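Local coordinates for protein transcriptional regulator (TetR/AcrR family) (Bacillus halodurans, PDB 5GP9) that probably represses fatty acid degradation genes by binding their operator DNA as a TetR-family dimer, with a helical C-terminal domain that holds a fatty acid, at residues A[10-15]-A[45-50]; A[16-21]-A[25-30]; A[5-10]-A[36-41]; A[84-89]-A[128-133]. All blocks are in the same frame, centred on the assembly; numbering follows the deposited sequence.

Contact 1 (A[10-15]-A[45-50]); sequences QIIDAA and LYFNNK
I11 offers two bumps to a pair of neighbouring aromatic rings, one methyl for each. Its longer branch reaches out to Y46, where CD1 settles over one face of the ring, 4.2 Å from the centroid and 26° off the ring normal. This is a CH-pi contact shifted toward the root of the ring, since the nearest ring atom to CD1 is Y46 CG at 3.8 Å. The shorter branch serves F47: I11 CG2 lies 3.7 Å from F47 CE2, the two side chains lying alongside each other with their ends pointing opposite ways. With chi1 at -67°, CG1 stands beside the backbone N while CG2 is anti to it, and the fork spreads wide enough to serve both rings. A beta-branched residue suits this place because its branches leave directly from CB. The next residue, I12, adds a third bump, its CG2 standing 3.9 Å from F47 CZ, whereas the CG1 branch leads away. F47 is thus met along its CD2-CE2-CZ side by two isoleucines and is buried, as befits a purely apolar ring; Y46 is partly exposed, and its hydroxyl is hydrogen-bonded to the backbone N of K7. The rings stand about the C-terminal end of helix 40-46, the probable DNA-recognition helix. They pack on helix 8-26, and F47 also touches D52 and S56 of helix 50-74, the helix that next leaves the DNA-binding domain.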
loop_
_atom_site.group_PDB
_atom_site.type_symbol
_atom_site.label_atom_id
_atom_site.label_comp_id
_atom_site.label_asym_id
_atom_site.label_seq_id
_atom_site.Cartn_x
_atom_site.Cartn_y
_atom_site.Cartn_z
ATOM N N GLN A 10 -8.924 14.370 23.666
ATOM C CA GLN A 10 -8.637 15.661 23.086
ATOM C C GLN A 10 -7.180 15.728 22.542
ATOM O O GLN A 10 -6.950 16.410 21.586
ATOM C CB GLN A 10 -8.961 16.878 24.018
ATOM C CG GLN A 10 -7.970 17.202 25.061
ATOM C CD GLN A 10 -8.581 17.977 26.269
ATOM O OE1 GLN A 10 -9.372 17.427 27.013
ATOM N NE2 GLN A 10 -8.306 19.210 26.345
ATOM N N ILE A 11 -6.223 15.061 23.181
ATOM C CA ILE A 11 -4.853 15.106 22.672
ATOM C C ILE A 11 -4.729 14.349 21.329
ATOM O O ILE A 11 -4.194 14.903 20.351
ATOM C CB ILE A 11 -3.846 14.561 23.708
ATOM C CG1 ILE A 11 -3.805 15.516 24.902
ATOM C CG2 ILE A 11 -2.469 14.475 23.133
ATOM C CD1 ILE A 11 -3.253 14.800 26.130
ATOM N N ILE A 12 -5.257 13.135 21.299
ATOM C CA ILE A 12 -5.173 12.304 20.068
ATOM C C ILE A 12 -5.978 12.959 18.961
ATOM O O ILE A 12 -5.528 12.999 17.820
ATOM C CB ILE A 12 -5.523 10.850 20.292
ATOM C CG1 ILE A 12 -6.947 10.682 20.685
ATOM C CG2 ILE A 12 -4.476 10.204 21.174
ATOM C CD1 ILE A 12 -7.471 9.406 20.040
ATOM N N ASP A 13 -7.155 13.519 19.263
ATOM C CA ASP A 13 -7.926 14.188 18.202
ATOM C C ASP A 13 -7.141 15.366 17.669
ATOM O O ASP A 13 -7.117 15.637 16.460
ATOM C CB ASP A 13 -9.282 14.722 18.742
ATOM C CG ASP A 13 -10.286 13.657 19.006
ATOM O OD1 ASP A 13 -10.029 12.482 18.654
ATOM O OD2 ASP A 13 -11.328 14.079 19.653
ATOM N N ALA A 14 -6.465 16.141 18.551
ATOM C CA ALA A 14 -5.642 17.214 18.111
ATOM C C ALA A 14 -4.474 16.720 17.276
ATOM O O ALA A 14 -4.095 17.367 16.314
ATOM C CB ALA A 14 -5.082 18.024 19.311
ATOM N N ALA A 15 -3.898 15.608 17.704
ATOM C CA ALA A 15 -2.737 15.036 16.996
ATOM C C ALA A 15 -3.125 14.664 15.542
ATOM O O ALA A 15 -2.321 14.986 14.608
ATOM C CB ALA A 15 -2.165 13.880 17.733
ATOM N N LEU A 45 2.414 14.094 30.311
ATOM C CA LEU A 45 1.800 13.226 31.275
ATOM C C LEU A 45 1.147 12.015 30.605
ATOM O O LEU A 45 0.996 10.974 31.223
ATOM C CB LEU A 45 0.712 13.975 32.052
ATOM C CG LEU A 45 1.113 15.162 32.938
ATOM C CD1 LEU A 45 -0.044 15.527 33.893
ATOM C CD2 LEU A 45 2.381 14.843 33.708
ATOM N N TYR A 46 0.750 12.167 29.333
ATOM C CA TYR A 46 0.005 11.148 28.605
ATOM C C TYR A 46 0.878 10.326 27.659
ATOM O O TYR A 46 0.660 9.136 27.536
ATOM C CB TYR A 46 -1.146 11.809 27.828
ATOM C CG TYR A 46 -2.371 12.077 28.691
ATOM C CD1 TYR A 46 -2.443 13.187 29.532
ATOM C CD2 TYR A 46 -3.523 11.226 28.584
ATOM C CE1 TYR A 46 -3.567 13.390 30.368
ATOM C CE2 TYR A 46 -4.661 11.454 29.372
ATOM C CZ TYR A 46 -4.719 12.531 30.224
ATOM O OH TYR A 46 -5.874 12.707 31.012
ATOM N N PHE A 47 1.830 10.993 27.025
ATOM C CA PHE A 47 2.675 10.507 25.936
ATOM C C PHE A 47 4.134 11.042 26.032
ATOM O O PHE A 47 4.342 12.236 26.257
ATOM C CB PHE A 47 2.109 10.982 24.597
ATOM C CG PHE A 47 0.678 10.570 24.380
ATOM C CD1 PHE A 47 0.331 9.278 24.054
ATOM C CD2 PHE A 47 -0.319 11.513 24.521
ATOM C CE1 PHE A 47 -0.991 8.884 23.933
ATOM C CE2 PHE A 47 -1.611 11.124 24.311
ATOM C CZ PHE A 47 -1.931 9.837 24.070
ATOM N N ASN A 48 5.117 10.201 25.701
ATOM C CA ASN A 48 6.559 10.590 25.771
ATOM C C ASN A 48 7.021 11.560 24.692
ATOM O O ASN A 48 7.825 12.441 24.937
ATOM C CB ASN A 48 7.440 9.294 25.765
ATOM C CG ASN A 48 7.312 8.473 27.066
ATOM O OD1 ASN A 48 8.157 8.606 27.942
ATOM N ND2 ASN A 48 6.265 7.658 27.220
ATOM N N ASN A 49 6.496 11.438 23.472
ATOM C CA ASN A 49 6.939 12.206 22.363
ATOM C C ASN A 49 5.927 11.981 21.246
ATOM O O ASN A 49 4.954 11.231 21.437
ATOM C CB ASN A 49 8.369 11.780 21.897
ATOM C CG ASN A 49 8.405 10.400 21.277
ATOM O OD1 ASN A 49 7.514 9.539 21.522
ATOM N ND2 ASN A 49 9.485 10.143 20.479
ATOM N N LYS A 50 6.177 12.633 20.136
ATOM C CA LYS A 50 5.296 12.588 18.976
ATOM C C LYS A 50 4.983 11.167 18.500
ATOM O O LYS A 50 3.863 10.862 18.126
ATOM C CB LYS A 50 5.935 13.426 17.874
ATOM C CG LYS A 50 5.205 13.428 16.555
ATOM C CD LYS A 50 5.756 14.476 15.631
ATOM C CE LYS A 50 7.235 14.272 15.299
ATOM N NZ LYS A 50 7.444 15.024 14.040
#

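Contact 2 (A[16-21]-A[25-30]); sequences VQVIAE and HQAQVS
V18 and I19 each turn a CG1 toward A27, but by different torsions. In V18, chi1 of 168° swings CG1 anti to the backbone N and forward onto the alanine. In I19, chi1 of -64° lays CG1 beside the backbone N instead, and the methylene comes in from the neighbouring position of the same helix. The two carbons converge on one methyl: V18 CG1 and I19 CG1 both lie 3.8 Å from A27 CB, which fits against the pair like a small peg. V18 CG1 also touches the alanine backbone, at 4.0 Å from A27 CA. The chain is close here, the CA atoms of I19 and A27 being 5.5 Å apart, and a residue with a single methyl suits so short a gap. A27 belongs to the turn that links helix 8-26 to helix 29-36, the first helix of the predicted helix-turn-helix motif, and the extended backbone of A27 leads to Q28 at its N-cap position. V18 also packs on I32 and A35 of helix 29-36, while I19 reaches V103 of helix 98-107 and L54 of helix 50-74. The carbonyl O of A27 accepts a hydrogen bond from K50 NZ. Nearby in the chain, H25 packs on S111 of the second subunit.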
loop_
_atom_site.group_PDB
_atom_site.type_symbol
_atom_site.label_atom_id
_atom_site.label_comp_id
_atom_site.label_asym_id
_atom_site.label_seq_id
_atom_site.Cartn_x
_atom_site.Cartn_y
_atom_site.Cartn_z
ATOM N N VAL A 16 -4.329 14.104 15.363
ATOM C CA VAL A 16 -4.789 13.727 14.023
ATOM C C VAL A 16 -4.885 14.993 13.163
ATOM O O VAL A 16 -4.385 15.071 12.032
ATOM C CB VAL A 16 -6.104 12.949 14.057
ATOM C CG1 VAL A 16 -6.756 12.838 12.648
ATOM C CG2 VAL A 16 -5.914 11.601 14.658
ATOM N N GLN A 17 -5.431 16.066 13.753
ATOM C CA GLN A 17 -5.579 17.315 13.043
ATOM C C GLN A 17 -4.252 17.920 12.646
ATOM O O GLN A 17 -4.051 18.261 11.494
ATOM C CB GLN A 17 -6.394 18.302 13.874
ATOM C CG GLN A 17 -6.550 19.604 13.121
ATOM C CD GLN A 17 -7.318 20.614 13.906
ATOM O OE1 GLN A 17 -8.535 20.461 14.137
ATOM N NE2 GLN A 17 -6.595 21.648 14.374
ATOM N N VAL A 18 -3.316 17.984 13.571
ATOM C CA VAL A 18 -2.051 18.606 13.322
ATOM C C VAL A 18 -1.190 17.827 12.319
ATOM O O VAL A 18 -0.562 18.408 11.414
ATOM C CB VAL A 18 -1.299 18.794 14.642
ATOM C CG1 VAL A 18 0.156 19.187 14.421
ATOM C CG2 VAL A 18 -2.046 19.824 15.467
ATOM N N ILE A 19 -1.216 16.520 12.470
ATOM C CA ILE A 19 -0.470 15.640 11.586
ATOM C C ILE A 19 -1.060 15.684 10.211
ATOM O O ILE A 19 -0.309 15.723 9.242
ATOM C CB ILE A 19 -0.321 14.216 12.124
ATOM C CG1 ILE A 19 0.500 14.152 13.428
ATOM C CG2 ILE A 19 0.247 13.257 11.083
ATOM C CD1 ILE A 19 0.455 12.837 14.186
ATOM N N ALA A 20 -2.370 15.717 10.086
ATOM C CA ALA A 20 -2.998 15.740 8.765
ATOM C C ALA A 20 -2.672 17.084 8.100
ATOM O O ALA A 20 -2.308 17.157 6.938
ATOM C CB ALA A 20 -4.472 15.575 8.881
ATOM N N GLU A 21 -2.745 18.152 8.873
ATOM C CA GLU A 21 -2.665 19.487 8.281
ATOM C C GLU A 21 -1.279 19.880 7.877
ATOM O O GLU A 21 -1.116 20.525 6.842
ATOM C CB GLU A 21 -3.203 20.543 9.245
ATOM C CG GLU A 21 -4.730 20.656 9.221
ATOM C CD GLU A 21 -5.257 21.757 10.153
ATOM O OE1 GLU A 21 -4.473 22.703 10.482
ATOM O OE2 GLU A 21 -6.447 21.683 10.556
ATOM N N HIS A 25 6.240 15.179 9.958
ATOM C CA HIS A 25 7.543 15.722 10.281
ATOM C C HIS A 25 7.456 17.096 10.950
ATOM O O HIS A 25 8.108 17.331 11.939
ATOM C CB HIS A 25 8.418 15.806 9.023
ATOM C CG HIS A 25 8.664 14.477 8.369
ATOM N ND1 HIS A 25 8.479 14.266 7.015
ATOM C CD2 HIS A 25 9.059 13.286 8.883
ATOM C CE1 HIS A 25 8.773 13.013 6.718
ATOM N NE2 HIS A 25 9.116 12.395 7.834
ATOM N N GLN A 26 6.702 18.006 10.364
ATOM C CA GLN A 26 6.446 19.300 10.949
ATOM C C GLN A 26 5.513 19.310 12.189
ATOM O O GLN A 26 5.456 20.309 12.899
ATOM C CB GLN A 26 5.833 20.220 9.900
ATOM C CG GLN A 26 6.818 20.718 8.872
ATOM C CD GLN A 26 6.185 21.688 7.901
ATOM O OE1 GLN A 26 5.005 22.056 8.022
ATOM N NE2 GLN A 26 6.970 22.123 6.930
ATOM N N ALA A 27 4.749 18.253 12.437
ATOM C CA ALA A 27 3.918 18.191 13.644
ATOM C C ALA A 27 4.878 18.200 14.840
ATOM O O ALA A 27 5.899 17.552 14.795
ATOM C CB ALA A 27 3.057 16.936 13.653
ATOM N N GLN A 28 4.591 19.001 15.858
ATOM C CA GLN A 28 5.370 19.049 17.077
ATOM C C GLN A 28 4.446 19.028 18.251
ATOM O O GLN A 28 3.336 19.512 18.165
ATOM C CB GLN A 28 6.183 20.340 17.124
ATOM C CG GLN A 28 7.599 20.180 16.566
ATOM C CD GLN A 28 7.963 21.331 15.695
ATOM O OE1 GLN A 28 7.545 22.463 15.950
ATOM N NE2 GLN A 28 8.689 21.053 14.620
ATOM N N VAL A 29 4.941 18.559 19.362
ATOM C CA VAL A 29 4.143 18.406 20.554
ATOM C C VAL A 29 3.558 19.738 21.006
ATOM O O VAL A 29 2.368 19.771 21.381
ATOM C CB VAL A 29 4.937 17.690 21.652
ATOM C CG1 VAL A 29 4.247 17.807 23.012
ATOM C CG2 VAL A 29 5.162 16.242 21.274
ATOM N N SER A 30 4.334 20.835 20.894
ATOM C CA SER A 30 3.815 22.202 21.104
ATOM C C SER A 30 2.565 22.538 20.349
ATOM O O SER A 30 1.664 23.127 20.910
ATOM C CB SER A 30 4.839 23.273 20.677
ATOM O OG SER A 30 6.083 22.914 21.187
#

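Contact 3 (A[5-10]-A[36-41]); sequences GPKYDQ and AGVADG
The flat amide of Q10 meets A36 within its own plane, while V38 approaches its nitrogen from well off that plane. A36 O lies almost in the amide plane and takes the N-H on the same side as CG, with Q10 NE2 at 2.9 Å and an N-H...O angle of 161°. Seen from the acceptor, the donor stands nearly along the C=O axis of A36, at a C=O...N angle of 172°. V38 CG1 comes to Q10 NE2 obliquely, from beyond the nitrogen, at 3.7 Å. The glutamine gets there because its CG sits between the backbone N and the carbonyl carbon (chi1 80°), a crowded position, and the chain then runs extended toward the end of helix 29-36. Glutamine suits the task, being long enough to cross and able to donate without bringing a charge. Nearer the helix the segments come close: the A36 methyl, CB, is 3.7 Å from the backbone O of Q10, a gap that so small a group fills. K7 adds apolar cover with its aliphatic stem, CD lying 4.2 Å from V38 CG1. A type I beta turn from G5 to Y8 leads the chain into helix 8-26. Past A36 the chain leaves helix 29-36 through G37, whose positive phi closes a Schellman motif, a conformation glycine adopts easily. V38 and A39 then lead to helix 40-46, the kind of glycine-containing turn that joins the two helices of a helix-turn-helix, with Q10 of helix 8-26 donating to the carbonyl of A36, just before G37.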
loop_
_atom_site.group_PDB
_atom_site.type_symbol
_atom_site.label_atom_id
_atom_site.label_comp_id
_atom_site.label_asym_id
_atom_site.label_seq_id
_atom_site.Cartn_x
_atom_site.Cartn_y
_atom_site.Cartn_z
ATOM N N GLY A 5 -7.074 8.392 30.651
ATOM C CA GLY A 5 -7.361 9.616 31.372
ATOM C C GLY A 5 -8.323 10.514 30.545
ATOM O O GLY A 5 -8.405 10.381 29.319
ATOM N N PRO A 6 -8.972 11.490 31.199
ATOM C CA PRO A 6 -9.973 12.299 30.476
ATOM C C PRO A 6 -9.515 13.241 29.396
ATOM O O PRO A 6 -10.410 13.768 28.701
ATOM C CB PRO A 6 -10.648 13.102 31.581
ATOM C CG PRO A 6 -10.101 12.613 32.870
ATOM C CD PRO A 6 -8.759 12.017 32.576
ATOM N N LYS A 7 -8.189 13.477 29.241
ATOM C CA LYS A 7 -7.625 14.369 28.191
ATOM C C LYS A 7 -7.085 13.552 27.036
ATOM O O LYS A 7 -6.575 14.120 26.102
ATOM C CB LYS A 7 -6.513 15.300 28.678
ATOM C CG LYS A 7 -7.062 16.295 29.717
ATOM C CD LYS A 7 -6.050 17.277 30.217
ATOM C CE LYS A 7 -6.736 18.112 31.323
ATOM N NZ LYS A 7 -5.784 19.114 31.815
ATOM N N TYR A 8 -7.207 12.238 27.114
ATOM C CA TYR A 8 -6.747 11.327 26.037
ATOM C C TYR A 8 -7.323 11.704 24.695
ATOM O O TYR A 8 -6.574 12.018 23.753
ATOM C CB TYR A 8 -7.064 9.877 26.399
ATOM C CG TYR A 8 -6.721 8.919 25.305
ATOM C CD1 TYR A 8 -5.397 8.422 25.165
ATOM C CD2 TYR A 8 -7.698 8.565 24.361
ATOM C CE1 TYR A 8 -5.069 7.578 24.142
ATOM C CE2 TYR A 8 -7.383 7.707 23.320
ATOM C CZ TYR A 8 -6.062 7.235 23.212
ATOM O OH TYR A 8 -5.714 6.407 22.168
ATOM N N ASP A 9 -8.656 11.695 24.586
ATOM C CA ASP A 9 -9.263 11.988 23.317
ATOM C C ASP A 9 -8.935 13.315 22.831
ATOM O O ASP A 9 -8.695 13.470 21.643
ATOM C CB ASP A 9 -10.770 11.866 23.399
ATOM C CG ASP A 9 -11.207 10.466 23.589
ATOM O OD1 ASP A 9 -10.960 9.669 22.676
ATOM O OD2 ASP A 9 -11.784 10.129 24.668
ATOM N N GLN A 10 -8.924 14.370 23.666
ATOM C CA GLN A 10 -8.637 15.661 23.086
ATOM C C GLN A 10 -7.180 15.728 22.542
ATOM O O GLN A 10 -6.950 16.410 21.586
ATOM C CB GLN A 10 -8.961 16.878 24.018
ATOM C CG GLN A 10 -7.970 17.202 25.061
ATOM C CD GLN A 10 -8.581 17.977 26.269
ATOM O OE1 GLN A 10 -9.372 17.427 27.013
ATOM N NE2 GLN A 10 -8.306 19.210 26.345
ATOM N N ALA A 36 -5.062 21.068 21.241
ATOM C CA ALA A 36 -5.748 20.314 22.265
ATOM C C ALA A 36 -6.229 21.227 23.439
ATOM O O ALA A 36 -6.884 20.739 24.306
ATOM C CB ALA A 36 -4.856 19.241 22.851
ATOM N N GLY A 37 -5.792 22.474 23.450
ATOM C CA GLY A 37 -6.139 23.425 24.510
ATOM C C GLY A 37 -5.452 23.160 25.827
ATOM O O GLY A 37 -6.045 23.400 26.929
ATOM N N VAL A 38 -4.207 22.674 25.745
ATOM C CA VAL A 38 -3.493 22.229 26.960
ATOM C C VAL A 38 -2.088 22.765 26.958
ATOM O O VAL A 38 -1.605 23.251 25.913
ATOM C CB VAL A 38 -3.487 20.725 27.157
ATOM C CG1 VAL A 38 -4.873 20.150 27.371
ATOM C CG2 VAL A 38 -2.751 20.011 26.001
ATOM N N ALA A 39 -1.505 22.826 28.161
ATOM C CA ALA A 39 -0.044 23.143 28.314
ATOM C C ALA A 39 0.798 21.981 27.749
ATOM O O ALA A 39 0.402 20.822 27.833
ATOM C CB ALA A 39 0.308 23.373 29.778
ATOM N N ASP A 40 1.989 22.262 27.206
ATOM C CA ASP A 40 2.918 21.178 26.769
ATOM C C ASP A 40 3.113 20.034 27.760
ATOM O O ASP A 40 3.099 18.820 27.368
ATOM C CB ASP A 40 4.276 21.771 26.364
ATOM C CG ASP A 40 4.174 22.669 25.171
ATOM O OD1 ASP A 40 3.043 22.885 24.701
ATOM O OD2 ASP A 40 5.214 23.178 24.692
ATOM N N GLY A 41 3.250 20.385 29.037
ATOM C CA GLY A 41 3.411 19.430 30.077
ATOM C C GLY A 41 2.268 18.471 30.256
ATOM O O GLY A 41 2.474 17.342 30.694
#

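Contact 4 (A[84-89]-A[128-133]); sequences KILVNM and NLLDEL
L86 and L130 bring two helices of the all-helical TetR C-terminal domain together, helix 79-95 against helix 113-139. The side chains cross at about a right angle, and both methyls of L86 close on a single one of L130: CD1 at 3.6 Å and CD2 at 3.8 Å from L130 CD2. In L86, chi1 of -176° puts CG anti to the backbone N and carries both methyls toward helix 113-139. Leucine fits such a place because its branch lies one bond beyond CB, far enough out to span two segments whose nearest CA atoms, those of L86 and L130, are 8.5 Å apart. Further out, this pair is held by other helices. L160 of helix 149-169 packs on L86, I156 of the same helix on L130, while I69 and M73 of helix 50-74 back L129. At the rim of helix 113-139, salt bridges from D131 to R153 and from E132 to R70 tie it to those same two neighbours. A bound palmitic acid lies about 9 Å from the side chain of L130, so L130 lies near, but not in contact with, the bound ligand. L129 completes the inner shell more loosely, its CD2 standing 4.4 Å from L86 CD1.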
loop_
_atom_site.group_PDB
_atom_site.type_symbol
_atom_site.label_atom_id
_atom_site.label_comp_id
_atom_site.label_asym_id
_atom_site.label_seq_id
_atom_site.Cartn_x
_atom_site.Cartn_y
_atom_site.Cartn_z
ATOM N N LYS A 84 -19.252 -7.804 2.852
ATOM C CA LYS A 84 -19.770 -6.547 2.487
ATOM C C LYS A 84 -19.755 -5.609 3.680
ATOM O O LYS A 84 -19.392 -4.481 3.479
ATOM C CB LYS A 84 -21.181 -6.633 1.865
ATOM C CG LYS A 84 -21.682 -5.287 1.355
ATOM C CD LYS A 84 -23.073 -5.340 0.702
ATOM C CE LYS A 84 -23.085 -6.037 -0.658
ATOM N NZ LYS A 84 -22.329 -5.304 -1.709
ATOM N N ILE A 85 -20.043 -6.121 4.902
ATOM C CA ILE A 85 -19.942 -5.397 6.152
ATOM C C ILE A 85 -18.535 -4.870 6.439
ATOM O O ILE A 85 -18.351 -3.703 6.814
ATOM C CB ILE A 85 -20.402 -6.273 7.350
ATOM C CG1 ILE A 85 -21.949 -6.336 7.318
ATOM C CG2 ILE A 85 -19.940 -5.723 8.701
ATOM C CD1 ILE A 85 -22.568 -7.308 8.319
ATOM N N LEU A 86 -17.568 -5.702 6.116
ATOM C CA LEU A 86 -16.153 -5.330 6.321
ATOM C C LEU A 86 -15.760 -4.228 5.337
ATOM O O LEU A 86 -15.194 -3.222 5.777
ATOM C CB LEU A 86 -15.231 -6.555 6.204
ATOM C CG LEU A 86 -13.742 -6.298 6.502
ATOM C CD1 LEU A 86 -13.098 -7.444 7.298
ATOM C CD2 LEU A 86 -13.088 -6.098 5.155
ATOM N N VAL A 87 -16.068 -4.366 4.057
ATOM C CA VAL A 87 -15.752 -3.313 3.067
ATOM C C VAL A 87 -16.436 -1.982 3.421
ATOM O O VAL A 87 -15.850 -0.918 3.407
ATOM C CB VAL A 87 -16.111 -3.794 1.660
ATOM C CG1 VAL A 87 -15.917 -2.738 0.629
ATOM C CG2 VAL A 87 -15.246 -5.052 1.331
ATOM N N ASN A 88 -17.719 -2.092 3.733
ATOM C CA ASN A 88 -18.502 -0.951 4.089
ATOM C C ASN A 88 -18.001 -0.233 5.324
ATOM O O ASN A 88 -17.822 0.971 5.262
ATOM C CB ASN A 88 -19.968 -1.368 4.182
ATOM C CG ASN A 88 -20.853 -0.204 4.491
ATOM O OD1 ASN A 88 -20.957 0.747 3.678
ATOM N ND2 ASN A 88 -21.418 -0.200 5.707
ATOM N N MET A 89 -17.627 -0.945 6.392
ATOM C CA MET A 89 -17.064 -0.326 7.597
ATOM C C MET A 89 -15.658 0.237 7.416
ATOM O O MET A 89 -15.348 1.280 7.970
ATOM C CB MET A 89 -17.064 -1.331 8.747
ATOM C CG MET A 89 -18.452 -1.644 9.284
ATOM S SD MET A 89 -19.121 -0.231 10.234
ATOM C CE MET A 89 -17.784 0.108 11.359
ATOM N N ASN A 128 -6.057 -10.416 11.224
ATOM C CA ASN A 128 -6.633 -11.640 11.856
ATOM C C ASN A 128 -8.142 -11.768 11.718
ATOM O O ASN A 128 -8.668 -12.852 11.490
ATOM C CB ASN A 128 -6.266 -11.690 13.337
ATOM C CG ASN A 128 -4.774 -11.896 13.582
ATOM O OD1 ASN A 128 -3.995 -12.230 12.691
ATOM N ND2 ASN A 128 -4.373 -11.647 14.834
ATOM N N LEU A 129 -8.852 -10.654 11.782
ATOM C CA LEU A 129 -10.264 -10.627 11.495
ATOM C C LEU A 129 -10.568 -11.023 10.063
ATOM O O LEU A 129 -11.454 -11.796 9.799
ATOM C CB LEU A 129 -10.858 -9.221 11.777
ATOM C CG LEU A 129 -12.335 -9.139 11.445
ATOM C CD1 LEU A 129 -13.113 -10.125 12.321
ATOM C CD2 LEU A 129 -12.801 -7.707 11.630
ATOM N N LEU A 130 -9.833 -10.454 9.122
ATOM C CA LEU A 130 -9.922 -10.878 7.731
ATOM C C LEU A 130 -9.731 -12.429 7.600
ATOM O O LEU A 130 -10.489 -13.117 6.957
ATOM C CB LEU A 130 -8.889 -10.153 6.856
ATOM C CG LEU A 130 -9.273 -8.799 6.237
ATOM C CD1 LEU A 130 -8.128 -8.201 5.442
ATOM C CD2 LEU A 130 -10.478 -8.857 5.312
ATOM N N ASP A 131 -8.704 -12.949 8.247
ATOM C CA ASP A 131 -8.418 -14.406 8.214
ATOM C C ASP A 131 -9.585 -15.261 8.763
ATOM O O ASP A 131 -10.012 -16.248 8.074
ATOM C CB ASP A 131 -7.149 -14.726 9.004
ATOM C CG ASP A 131 -5.887 -14.214 8.356
ATOM O OD1 ASP A 131 -5.882 -13.724 7.181
ATOM O OD2 ASP A 131 -4.868 -14.299 9.025
ATOM N N GLU A 132 -10.174 -14.795 9.859
ATOM C CA GLU A 132 -11.356 -15.470 10.396
ATOM C C GLU A 132 -12.497 -15.520 9.409
ATOM O O GLU A 132 -13.134 -16.565 9.259
ATOM C CB GLU A 132 -11.867 -14.842 11.686
ATOM C CG GLU A 132 -10.876 -14.776 12.854
ATOM C CD GLU A 132 -11.463 -14.042 14.057
ATOM O OE1 GLU A 132 -10.694 -13.800 14.995
ATOM O OE2 GLU A 132 -12.693 -13.691 14.078
ATOM N N LEU A 133 -12.781 -14.402 8.739
ATOM C CA LEU A 133 -13.796 -14.362 7.721
ATOM C C LEU A 133 -13.582 -15.317 6.550
ATOM O O LEU A 133 -14.524 -15.969 6.041
ATOM C CB LEU A 133 -13.941 -12.944 7.202
ATOM C CG LEU A 133 -15.064 -12.754 6.226
ATOM C CD1 LEU A 133 -16.403 -13.117 6.863
ATOM C CD2 LEU A 133 -15.070 -11.317 5.686
#

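In the fold
Contacts 1, 2 and 3 cluster in the DNA-binding domain, with centres 7 to 15 Å apart, and all three use helix 8-26. Contact 3 joins its start to the turn before helix 40-46, contact 1 its next turn to the end of that helix, and contact 2 its later part to the turn leading into helix 29-36. Together they fix the three-helix unit that carries the predicted helix-turn-helix. Contacts 1 and 3 alternate along the chain, while contact 2 falls within the span of both. Contact 4 follows later, about 30 Å from contact 1 between centres. Palmitic acid comes within about 10 Å of the I12 side chain and 9 Å of L130's, between the two regions, consistent with coupling effector to DNA binding.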